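Local coordinates for protein origin of replication complex subunit 1B (Arabidopsis thaliana, PDB 5HH7) that serves as a subunit of the origin recognition complex, binding replication origins and reading the histone H3 tail through its BAH-PHD cassette, at residues 30-35 and 189-194. Residues are numbered along the deposited sequence; the frame is centred on the assembly and turned at random.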
ATOM      1  N   ASP A  30       7.817   0.428 -10.976  1.00 28.09           N
ATOM      2  CA  ASP A  30       7.818   0.354  -9.518  1.00 29.18           C
ATOM      3  C   ASP A  30       6.600   1.069  -8.946  1.00 27.12           C
ATOM      4  O   ASP A  30       6.089   2.011  -9.543  1.00 29.09           O
ATOM      5  CB  ASP A  30       9.083   0.987  -8.929  1.00 27.33           C
ATOM      6  CG  ASP A  30      10.299   0.084  -9.032  1.00 32.97           C
ATOM      7  OD1 ASP A  30      10.164  -1.061  -9.512  1.00 30.53           O
ATOM      8  OD2 ASP A  30      11.393   0.523  -8.610  1.00 31.56           O
ATOM      9  N   ASP A  31       6.150   0.615  -7.781  1.00 24.73           N
ATOM     10  CA  ASP A  31       5.089   1.284  -7.039  1.00 24.08           C
ATOM     11  C   ASP A  31       5.695   1.942  -5.799  1.00 25.03           C
ATOM     12  O   ASP A  31       6.525   1.337  -5.115  1.00 25.04           O
ATOM     13  CB  ASP A  31       4.013   0.273  -6.641  1.00 24.90           C
ATOM     14  CG  ASP A  31       3.370  -0.394  -7.846  1.00 32.90           C
ATOM     15  OD1 ASP A  31       2.859   0.331  -8.725  1.00 28.49           O
ATOM     16  OD2 ASP A  31       3.394  -1.643  -7.922  1.00 33.80           O
ATOM     17  N   VAL A  32       5.292   3.179  -5.513  1.00 21.77           N
ATOM     18  CA  VAL A  32       5.869   3.935  -4.404  1.00 19.70           C
ATOM     19  C   VAL A  32       4.830   4.746  -3.633  1.00 22.50           C
ATOM     20  O   VAL A  32       3.819   5.174  -4.194  1.00 22.45           O
ATOM     21  CB  VAL A  32       6.961   4.923  -4.896  1.00 22.74           C
ATOM     22  CG1 VAL A  32       8.230   4.183  -5.313  1.00 25.10           C
ATOM     23  CG2 VAL A  32       6.434   5.780  -6.039  1.00 23.11           C
ATOM     24  N   TYR A  33       5.091   4.949  -2.343  1.00 24.87           N
ATOM     25  CA  TYR A  33       4.355   5.929  -1.555  1.00 22.80           C
ATOM     26  C   TYR A  33       4.907   7.304  -1.890  1.00 26.74           C
ATOM     27  O   TYR A  33       6.122   7.469  -2.050  1.00 24.49           O
ATOM     28  CB  TYR A  33       4.553   5.700  -0.057  1.00 21.49           C
ATOM     29  CG  TYR A  33       3.928   4.456   0.533  1.00 23.04           C
ATOM     30  CD1 TYR A  33       2.549   4.332   0.657  1.00 23.67           C
ATOM     31  CD2 TYR A  33       4.721   3.426   1.022  1.00 23.29           C
ATOM     32  CE1 TYR A  33       1.978   3.199   1.224  1.00 24.00           C
ATOM     33  CE2 TYR A  33       4.164   2.295   1.590  1.00 25.02           C
ATOM     34  CZ  TYR A  33       2.793   2.188   1.692  1.00 23.77           C
ATOM     35  OH  TYR A  33       2.248   1.062   2.260  1.00 23.87           O
ATOM     36  N   VAL A  34       4.023   8.295  -1.983  1.00 25.39           N
ATOM     37  CA  VAL A  34       4.445   9.657  -2.294  1.00 27.50           C
ATOM     38  C   VAL A  34       3.857  10.694  -1.338  1.00 32.92           C
ATOM     39  O   VAL A  34       2.668  10.655  -1.002  1.00 29.61           O
ATOM     40  CB  VAL A  34       4.093  10.054  -3.748  1.00 25.65           C
ATOM     41  CG1 VAL A  34       4.534  11.486  -4.040  1.00 28.87           C
ATOM     42  CG2 VAL A  34       4.736   9.086  -4.737  1.00 25.69           C
ATOM     43  N   LYS A  35       4.708  11.613  -0.897  1.00 50.04           N
ATOM     44  CA  LYS A  35       4.275  12.777  -0.141  1.00 50.93           C
ATOM     45  C   LYS A  35       4.485  14.011  -1.006  1.00 52.89           C
ATOM     46  O   LYS A  35       5.611  14.488  -1.152  1.00 54.18           O
ATOM     47  CB  LYS A  35       5.088  12.899   1.148  1.00 58.51           C
ATOM     48  CG  LYS A  35       4.898  14.208   1.910  1.00 67.02           C
ATOM     49  CD  LYS A  35       3.514  14.310   2.496  1.00 71.01           C
ATOM     50  CE  LYS A  35       3.530  14.788   3.943  1.00 77.17           C
ATOM     51  NZ  LYS A  35       3.870  16.235   4.111  1.00 81.08           N
ATOM     52  N   LEU A 189       8.543   8.521  -0.788  1.00 26.22           N
ATOM     53  CA  LEU A 189       8.834   8.048   0.560  1.00 27.82           C
ATOM     54  C   LEU A 189       9.600   6.732   0.501  1.00 29.79           C
ATOM     55  O   LEU A 189      10.771   6.672   0.872  1.00 28.90           O
ATOM     56  CB  LEU A 189       7.546   7.894   1.373  1.00 26.75           C
ATOM     57  CG  LEU A 189       6.856   9.211   1.732  1.00 34.85           C
ATOM     58  CD1 LEU A 189       5.514   8.964   2.407  1.00 38.13           C
ATOM     59  CD2 LEU A 189       7.765  10.055   2.623  1.00 40.85           C
ATOM     60  N   ARG A 190       8.935   5.684   0.026  1.00 23.75           N
ATOM     61  CA  ARG A 190       9.587   4.395  -0.198  1.00 27.23           C
ATOM     62  C   ARG A 190       8.689   3.504  -1.043  1.00 27.33           C
ATOM     63  O   ARG A 190       7.548   3.864  -1.334  1.00 23.90           O
ATOM     64  CB  ARG A 190       9.934   3.707   1.126  1.00 30.18           C
ATOM     65  CG  ARG A 190       8.787   3.642   2.125  1.00 34.21           C
ATOM     66  CD  ARG A 190       9.247   3.032   3.451  1.00 40.14           C
ATOM     67  NE  ARG A 190       8.147   2.835   4.392  1.00 38.71           N
ATOM     68  CZ  ARG A 190       7.317   1.797   4.359  1.00 37.40           C
ATOM     69  NH1 ARG A 190       7.458   0.864   3.428  1.00 36.82           N
ATOM     70  NH2 ARG A 190       6.342   1.694   5.252  1.00 35.25           N
ATOM     71  N   HIS A 191       9.209   2.349  -1.443  1.00 25.56           N
ATOM     72  CA  HIS A 191       8.435   1.407  -2.245  1.00 24.83           C
ATOM     73  C   HIS A 191       7.263   0.812  -1.472  1.00 27.01           C
ATOM     74  O   HIS A 191       7.326   0.628  -0.256  1.00 24.19           O
ATOM     75  CB  HIS A 191       9.319   0.257  -2.740  1.00 26.90           C
ATOM     76  CG  HIS A 191      10.230   0.628  -3.867  1.00 32.20           C
ATOM     77  ND1 HIS A 191      11.530   1.043  -3.670  1.00 34.08           N
ATOM     78  CD2 HIS A 191      10.034   0.632  -5.208  1.00 28.02           C
ATOM     79  CE1 HIS A 191      12.092   1.291  -4.839  1.00 36.68           C
ATOM     80  NE2 HIS A 191      11.206   1.048  -5.790  1.00 34.77           N
ATOM     81  N   CYS A 192       6.187   0.520  -2.194  1.00 27.84           N
ATOM     82  CA  CYS A 192       5.178  -0.410  -1.710  1.00 23.69           C
ATOM     83  C   CYS A 192       5.075  -1.515  -2.755  1.00 25.97           C
ATOM     84  O   CYS A 192       5.738  -1.452  -3.790  1.00 25.56           O
ATOM     85  CB  CYS A 192       3.829   0.279  -1.470  1.00 19.28           C
ATOM     86  SG  CYS A 192       3.085   1.082  -2.911  1.00 23.27           S
ATOM     87  N   SER A 193       4.270  -2.535  -2.488  1.00 21.32           N
ATOM     88  CA  SER A 193       4.142  -3.632  -3.437  1.00 27.65           C
ATOM     89  C   SER A 193       2.688  -3.850  -3.836  1.00 26.66           C
ATOM     90  O   SER A 193       1.870  -4.289  -3.028  1.00 25.67           O
ATOM     91  CB  SER A 193       4.741  -4.917  -2.867  1.00 38.30           C
ATOM     92  OG  SER A 193       4.900  -5.889  -3.887  1.00 51.81           O
ATOM     93  N   VAL A 194       2.371  -3.535  -5.086  1.00 20.76           N
ATOM     94  CA  VAL A 194       1.004  -3.654  -5.576  1.00 21.27           C
ATOM     95  C   VAL A 194       0.853  -4.916  -6.418  1.00 25.94           C
ATOM     96  O   VAL A 194       1.558  -5.096  -7.409  1.00 26.23           O
ATOM     97  CB  VAL A 194       0.601  -2.427  -6.404  1.00 22.61           C
ATOM     98  CG1 VAL A 194      -0.814  -2.583  -6.901  1.00 23.88           C
ATOM     99  CG2 VAL A 194       0.732  -1.162  -5.566  1.00 21.88           C
TER
HETATM  100  O   HOH W   1       7.314  -1.469  -6.281  1.00 28.58           O
HETATM  101  O   HOH W   2       4.869  -3.321  -6.918  1.00 41.68           O
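Tyr33 and Val32 meet Arg190 and His191 where strands 31-34 and 189-194 run antiparallel but strongly twisted, their N-to-C directions 134° apart. Tyr33 N gives a hydrogen bond to Arg190 O (2.9 Å), while Leu189 N returns one to Tyr33 O. One step on, Cys192 N reaches Asp31 O at 3.1 Å, and between these bonds Val32 and His191 form a non-hydrogen-bonded pair whose side chains diverge. Across the same Asp31-Cys192 pair a water replaces the return bond, accepting from Asp31 N and donating to Cys192 O.

This pairing helps build the curled sheet of the BAH domain: strand 31-34, which precedes the first zinc ligand, Cys53, in sequence, is inserted between 188-195 and 132-142, so the N-terminal part of the cassette is woven into the BAH fold.

Cys192 CB lies over one face of the Tyr33 ring, offset toward the rim at CE2 (3.7 Å), while Cys192 SG stands 4.6 Å from the ring centroid, almost on the ring normal, in a sulfur-aromatic contact. The Tyr33 edge atom CE2 in turn sits over the Arg190 guanidinium, 4.0 Å from NH1. Asp209 receives both the Tyr33 hydroxyl and Arg190 NH1, while Asp47 pairs with Arg190 NE; the two carboxylates probably soften the repulsion between Arg190 NH2 and a nearby basic side chain of the bound peptide. With CG anti to its carbonyl carbon (chi1 -75°), His191 donates a hydrogen bond from NE2 to Asp30 OD2 (2.9 Å), a His-carboxylate pair; the oxygen lies near the imidazole plane but is approached from above its carboxylate, the two planes 76° apart. Glu27 N also binds this oxygen. At the Val194 end, Asp31 OD2 lies 3.3 Å from Val194 CB, whereas Asp31 OD1 is held by Arg135 and Tyr155.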